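Putative Phosphate (Eubacterium rectale, PDB 3DAO) is probably a phosphatase of the haloacid dehalogenase-like hydrolase family, acting on a substrate that has not been assigned. Local coordinates at residues I83-G86 with G87-V90; A125-P128 with D129-F132. One frame throughout, in Å; residues are numbered along the deposited sequence.

How the interactions relate
Interaction 1 turns the chain between strands 81-84 and 89-91 of the eight-stranded core sheet, whereas interaction 2 closes the hairpin of strands 122-126 and 131-133 in the separate six-stranded sheet, probably that of the cap domain. Their centres lie about 13 Å apart, yet the two turns touch: Val89 CG2 packs 4.0 Å from Pro128 CG. Ile167 gives a second link, touching Asp85, Thr88 and Val89 and sharing a backbone hydrogen bond with Ala126. The side chains of Asp85 and Cys131 each lie about 4 Å from bound pentaethylene glycol, probably from the crystallisation liquor. The family's catalytic aspartates probably follow strand 23-26, which strand 57-61 separates from strand 81-84.

Interaction 1: I83-G86 with G87-V90; sequences ITDG and GTVV
Thr84 and Val89 meet as an antiparallel hydrogen-bonded pair, with Thr84 N donating to Val89 O over 2.8 Å at an N-H...O angle of 167°. Ile83 CA also directs a CH...O contact at this oxygen. Beyond the pair the chain curls around Thr84 O, which takes two backbone donors: Gly87 N at 2.9 Å, raised out of the carbonyl plane, and the longer, more bent bond from Thr88 N, which meets the oxygen almost head-on.

Packing is tight on the Thr84 side of the strands. A chi1 of 80° turns the hydroxyl of Thr84 toward its strand partner, bringing Thr84 OG1 3.2 Å from Val89 CB, and Thr84 OG1 donates to the anti lone pair of Asp85 OD1 at 2.8 Å. The carboxylate is thereby tied to the neighbouring Thr84. Thr88 OG1 presses to 3.1 Å from Asp85 CB and donates to Asp85 O, from above that carbonyl plane.

The face of Ile83 and Val90 has one close contact of its own. Gly87 has a phi of 108°, where a beta carbon would collide with Gly86 O; its bare CA instead receives Ile83 CG2 at 3.6 Å. Looser is the pair Ile83 and Val90, which run side by side with Ile83 CG1 and Val90 CG2 4.2 Å apart; Ala215 of helix 212-222 touches both. Solvent reaches the turn at Asp85 and Gly86, which are partly exposed while the other six residues are buried. With Thr88 and Val89 both facing Thr84, the arrangement is a classic beta bulge at the turn of a core-sheet hairpin.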
ATOM      1  N   ILE A  83       0.320  -2.342  -7.736  1.00 14.44           N
ATOM      2  CA  ILE A  83      -0.629  -2.474  -6.636  1.00 13.98           C
ATOM      3  C   ILE A  83      -0.265  -1.319  -5.699  1.00 14.78           C
ATOM      4  O   ILE A  83       0.878  -1.190  -5.243  1.00 15.06           O
ATOM      5  CB  ILE A  83      -0.604  -3.854  -5.961  1.00 14.83           C
ATOM      6  CG1 ILE A  83      -1.115  -4.934  -6.926  1.00 14.16           C
ATOM      7  CG2 ILE A  83      -1.481  -3.821  -4.662  1.00 17.85           C
ATOM      8  CD1 ILE A  83      -0.851  -6.359  -6.469  1.00 16.09           C
ATOM      9  N   THR A  84      -1.244  -0.452  -5.441  1.00 14.07           N
ATOM     10  CA  THR A  84      -0.988   0.776  -4.716  1.00 15.41           C
ATOM     11  C   THR A  84      -1.855   0.902  -3.486  1.00 17.19           C
ATOM     12  O   THR A  84      -2.832   0.178  -3.305  1.00 18.68           O
ATOM     13  CB  THR A  84      -1.285   2.030  -5.616  1.00 16.70           C
ATOM     14  OG1 THR A  84      -2.697   2.312  -5.674  1.00 17.59           O
ATOM     15  CG2 THR A  84      -0.735   1.855  -7.057  1.00 16.46           C
ATOM     16  N   ASP A  85      -1.450   1.825  -2.633  1.00 16.41           N
ATOM     17  CA  ASP A  85      -2.292   2.211  -1.478  1.00 17.14           C
ATOM     18  C   ASP A  85      -2.676   1.029  -0.628  1.00 16.06           C
ATOM     19  O   ASP A  85      -3.824   0.933  -0.124  1.00 18.83           O
ATOM     20  CB  ASP A  85      -3.541   2.973  -1.935  1.00 17.24           C
ATOM     21  CG  ASP A  85      -3.223   4.322  -2.541  1.00 20.63           C
ATOM     22  OD1 ASP A  85      -2.967   4.377  -3.753  1.00 22.01           O
ATOM     23  OD2 ASP A  85      -3.232   5.334  -1.795  1.00 20.25           O
ATOM     24  N   GLY A  86      -1.728   0.114  -0.528  1.00 15.62           N
ATOM     25  CA  GLY A  86      -1.833  -1.068   0.313  1.00 17.55           C
ATOM     26  C   GLY A  86      -2.766  -2.135  -0.206  1.00 18.81           C
ATOM     27  O   GLY A  86      -3.226  -2.995   0.546  1.00 22.07           O
ATOM     28  N   GLY A  87      -3.043  -2.099  -1.492  1.00 15.90           N
ATOM     29  CA  GLY A  87      -3.924  -3.114  -2.074  1.00 15.65           C
ATOM     30  C   GLY A  87      -5.315  -2.670  -2.483  1.00 16.03           C
ATOM     31  O   GLY A  87      -6.133  -3.497  -2.850  1.00 15.98           O
ATOM     32  N   THR A  88      -5.575  -1.365  -2.470  1.00 16.02           N
ATOM     33  CA  THR A  88      -6.892  -0.836  -2.810  1.00 15.79           C
ATOM     34  C   THR A  88      -7.039  -0.497  -4.295  1.00 18.17           C
ATOM     35  O   THR A  88      -8.152  -0.298  -4.802  1.00 17.56           O
ATOM     36  CB  THR A  88      -7.250   0.414  -1.983  1.00 18.10           C
ATOM     37  OG1 THR A  88      -6.225   1.408  -2.122  1.00 14.38           O
ATOM     38  CG2 THR A  88      -7.473   0.057  -0.503  1.00 16.80           C
ATOM     39  N   VAL A  89      -5.890  -0.479  -4.985  1.00 16.83           N
ATOM     40  CA  VAL A  89      -5.860  -0.235  -6.441  1.00 16.38           C
ATOM     41  C   VAL A  89      -4.829  -1.138  -7.110  1.00 16.16           C
ATOM     42  O   VAL A  89      -3.708  -1.301  -6.594  1.00 15.08           O
ATOM     43  CB  VAL A  89      -5.490   1.214  -6.778  1.00 17.51           C
ATOM     44  CG1 VAL A  89      -5.720   1.517  -8.276  1.00 20.99           C
ATOM     45  CG2 VAL A  89      -6.248   2.212  -5.899  1.00 18.65           C
ATOM     46  N   VAL A  90      -5.276  -1.733  -8.216  1.00 15.97           N
ATOM     47  CA  VAL A  90      -4.484  -2.589  -9.097  1.00 15.84           C
ATOM     48  C   VAL A  90      -4.586  -1.988 -10.512  1.00 18.78           C
ATOM     49  O   VAL A  90      -5.675  -1.800 -11.055  1.00 19.42           O
ATOM     50  CB  VAL A  90      -5.012  -4.021  -9.144  1.00 15.88           C
ATOM     51  CG1 VAL A  90      -4.126  -4.920 -10.044  1.00 17.07           C
ATOM     52  CG2 VAL A  90      -5.192  -4.625  -7.743  1.00 17.82           C
TER

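Interaction 2: A125-P128 with D129-F132; sequences AATP and DFCF
The hairpin of strands 122-126 and 131-133 closes here through an ST turn, in which the hydroxyl of Thr127 meets the backbone of Asp129 and Phe130. Thr127 OG1 accepts from Asp129 N at 3.1 Å and from Phe130 N at 3.2 Å, the latter with an N-H...O angle of 164°. With chi1 at 80° the Thr127 hydroxyl swings in over the turn, and Thr127 OG1 also donates to water 1 over 2.6 Å. That water in turn donates to Asp129 OD2, so a solvent bridge joins the hydroxyl to the carboxylate at the exposed end of the hairpin.

Backbone bonds continue the ladder. Thr127 N reaches Phe130 O at 2.8 Å, and Ala125 with Phe132 makes a hydrogen-bonded pair, each N donating to the other's O. Between them Ala126 and Cys131 form a non-hydrogen-bonded pair, with Ala126 CB and Cys131 SG 4.1 Å apart on one face.

On the other face Thr127 serves two rings. Thr127 OG1 lies 3.6 Å above the plane of the Phe130 ring, displaced toward its rim, while Thr127 CG2 comes within 3.7 Å of Phe132 CE2 at a slant. The rings meet edge over face: Phe130 CD1 stands 4.0 Å above the Phe132 ring, toward its rim. Arg153 meets the Phe130 ring in a cation-pi contact. A valine in place of Thr127 would probably leave Asp129 N and Phe130 N without their shared acceptor and break the water bridge, freeing the turn to shift. Residues 127-130 thus link the strands, with Pro128 and Asp129 at the corners of a turn close to type I, closed by the Thr127 N to Phe130 O bond and an ST turn, in a sheet that probably belongs to the cap of this dehalogenase-like fold.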
ATOM      1  N   ALA A 125     -10.385  11.746   3.629  1.00 14.33           N
ATOM      2  CA  ALA A 125     -10.950  10.710   2.741  1.00 14.53           C
ATOM      3  C   ALA A 125     -10.132  10.730   1.448  1.00 15.81           C
ATOM      4  O   ALA A 125     -10.035  11.765   0.782  1.00 16.17           O
ATOM      5  CB  ALA A 125     -12.419  10.991   2.464  1.00 14.33           C
ATOM      6  N   ALA A 126      -9.516   9.608   1.131  1.00 16.36           N
ATOM      7  CA  ALA A 126      -8.599   9.532  -0.017  1.00 17.06           C
ATOM      8  C   ALA A 126      -9.139   8.763  -1.203  1.00 16.63           C
ATOM      9  O   ALA A 126      -9.840   7.792  -1.055  1.00 14.98           O
ATOM     10  CB  ALA A 126      -7.262   8.914   0.409  1.00 18.70           C
ATOM     11  N   THR A 127      -8.778   9.256  -2.383  1.00 17.32           N
ATOM     12  CA  THR A 127      -9.026   8.565  -3.649  1.00 17.31           C
ATOM     13  C   THR A 127      -7.632   8.142  -4.166  1.00 17.98           C
ATOM     14  O   THR A 127      -6.610   8.441  -3.531  1.00 18.79           O
ATOM     15  CB  THR A 127      -9.716   9.462  -4.691  1.00 17.79           C
ATOM     16  OG1 THR A 127      -8.746  10.307  -5.321  1.00 17.75           O
ATOM     17  CG2 THR A 127     -10.785  10.308  -4.016  1.00 20.48           C
ATOM     18  N   PRO A 128      -7.567   7.446  -5.307  1.00 17.13           N
ATOM     19  CA  PRO A 128      -6.250   7.058  -5.791  1.00 18.15           C
ATOM     20  C   PRO A 128      -5.388   8.229  -6.206  1.00 19.48           C
ATOM     21  O   PRO A 128      -4.158   8.127  -6.226  1.00 22.42           O
ATOM     22  CB  PRO A 128      -6.555   6.178  -7.007  1.00 18.35           C
ATOM     23  CG  PRO A 128      -7.943   5.676  -6.804  1.00 17.22           C
ATOM     24  CD  PRO A 128      -8.657   6.733  -5.981  1.00 18.11           C
ATOM     25  N   ASP A 129      -6.022   9.357  -6.470  1.00 18.92           N
ATOM     26  CA  ASP A 129      -5.333  10.518  -7.002  1.00 20.16           C
ATOM     27  C   ASP A 129      -5.078  11.663  -6.021  1.00 21.37           C
ATOM     28  O   ASP A 129      -4.126  12.432  -6.163  1.00 20.83           O
ATOM     29  CB  ASP A 129      -6.154  11.069  -8.160  1.00 20.85           C
ATOM     30  CG  ASP A 129      -6.353  10.053  -9.226  1.00 28.07           C
ATOM     31  OD1 ASP A 129      -5.331   9.483  -9.645  1.00 28.70           O
ATOM     32  OD2 ASP A 129      -7.515   9.806  -9.628  1.00 37.81           O
ATOM     33  N   PHE A 130      -5.977  11.825  -5.077  1.00 19.13           N
ATOM     34  CA  PHE A 130      -5.819  12.885  -4.105  1.00 20.96           C
ATOM     35  C   PHE A 130      -6.548  12.556  -2.838  1.00 19.74           C
ATOM     36  O   PHE A 130      -7.267  11.563  -2.746  1.00 19.88           O
ATOM     37  CB  PHE A 130      -6.280  14.229  -4.671  1.00 23.56           C
ATOM     38  CG  PHE A 130      -7.492  14.127  -5.531  1.00 23.95           C
ATOM     39  CD1 PHE A 130      -8.722  13.913  -4.970  1.00 33.89           C
ATOM     40  CD2 PHE A 130      -7.386  14.197  -6.901  1.00 33.53           C
ATOM     41  CE1 PHE A 130      -9.827  13.795  -5.764  1.00 29.95           C
ATOM     42  CE2 PHE A 130      -8.481  14.068  -7.692  1.00 31.99           C
ATOM     43  CZ  PHE A 130      -9.697  13.862  -7.129  1.00 34.24           C
ATOM     44  N   CYS A 131      -6.321  13.429  -1.878  1.00 18.75           N
ATOM     45  CA  CYS A 131      -6.869  13.273  -0.535  1.00 18.63           C
ATOM     46  C   CYS A 131      -7.628  14.499  -0.095  1.00 19.70           C
ATOM     47  O   CYS A 131      -7.099  15.621  -0.093  1.00 18.77           O
ATOM     48  CB  CYS A 131      -5.748  12.990   0.437  1.00 18.23           C
ATOM     49  SG  CYS A 131      -6.387  12.515   2.099  1.00 23.29           S
ATOM     50  N   PHE A 132      -8.893  14.266   0.238  1.00 18.62           N
ATOM     51  CA  PHE A 132      -9.805  15.311   0.719  1.00 18.87           C
ATOM     52  C   PHE A 132      -9.651  15.605   2.207  1.00 18.41           C
ATOM     53  O   PHE A 132      -9.505  14.708   3.040  1.00 17.61           O
ATOM     54  CB  PHE A 132     -11.262  14.899   0.499  1.00 18.56           C
ATOM     55  CG  PHE A 132     -11.663  14.788  -0.930  1.00 20.41           C
ATOM     56  CD1 PHE A 132     -11.892  15.932  -1.683  1.00 26.43           C
ATOM     57  CD2 PHE A 132     -11.877  13.549  -1.507  1.00 22.73           C
ATOM     58  CE1 PHE A 132     -12.293  15.843  -3.006  1.00 28.11           C
ATOM     59  CE2 PHE A 132     -12.274  13.450  -2.837  1.00 27.64           C
ATOM     60  CZ  PHE A 132     -12.487  14.613  -3.585  1.00 29.48           C
TER
HETATM   61  O   HOH W   1      -9.465  10.177  -7.812  1.00 30.00           O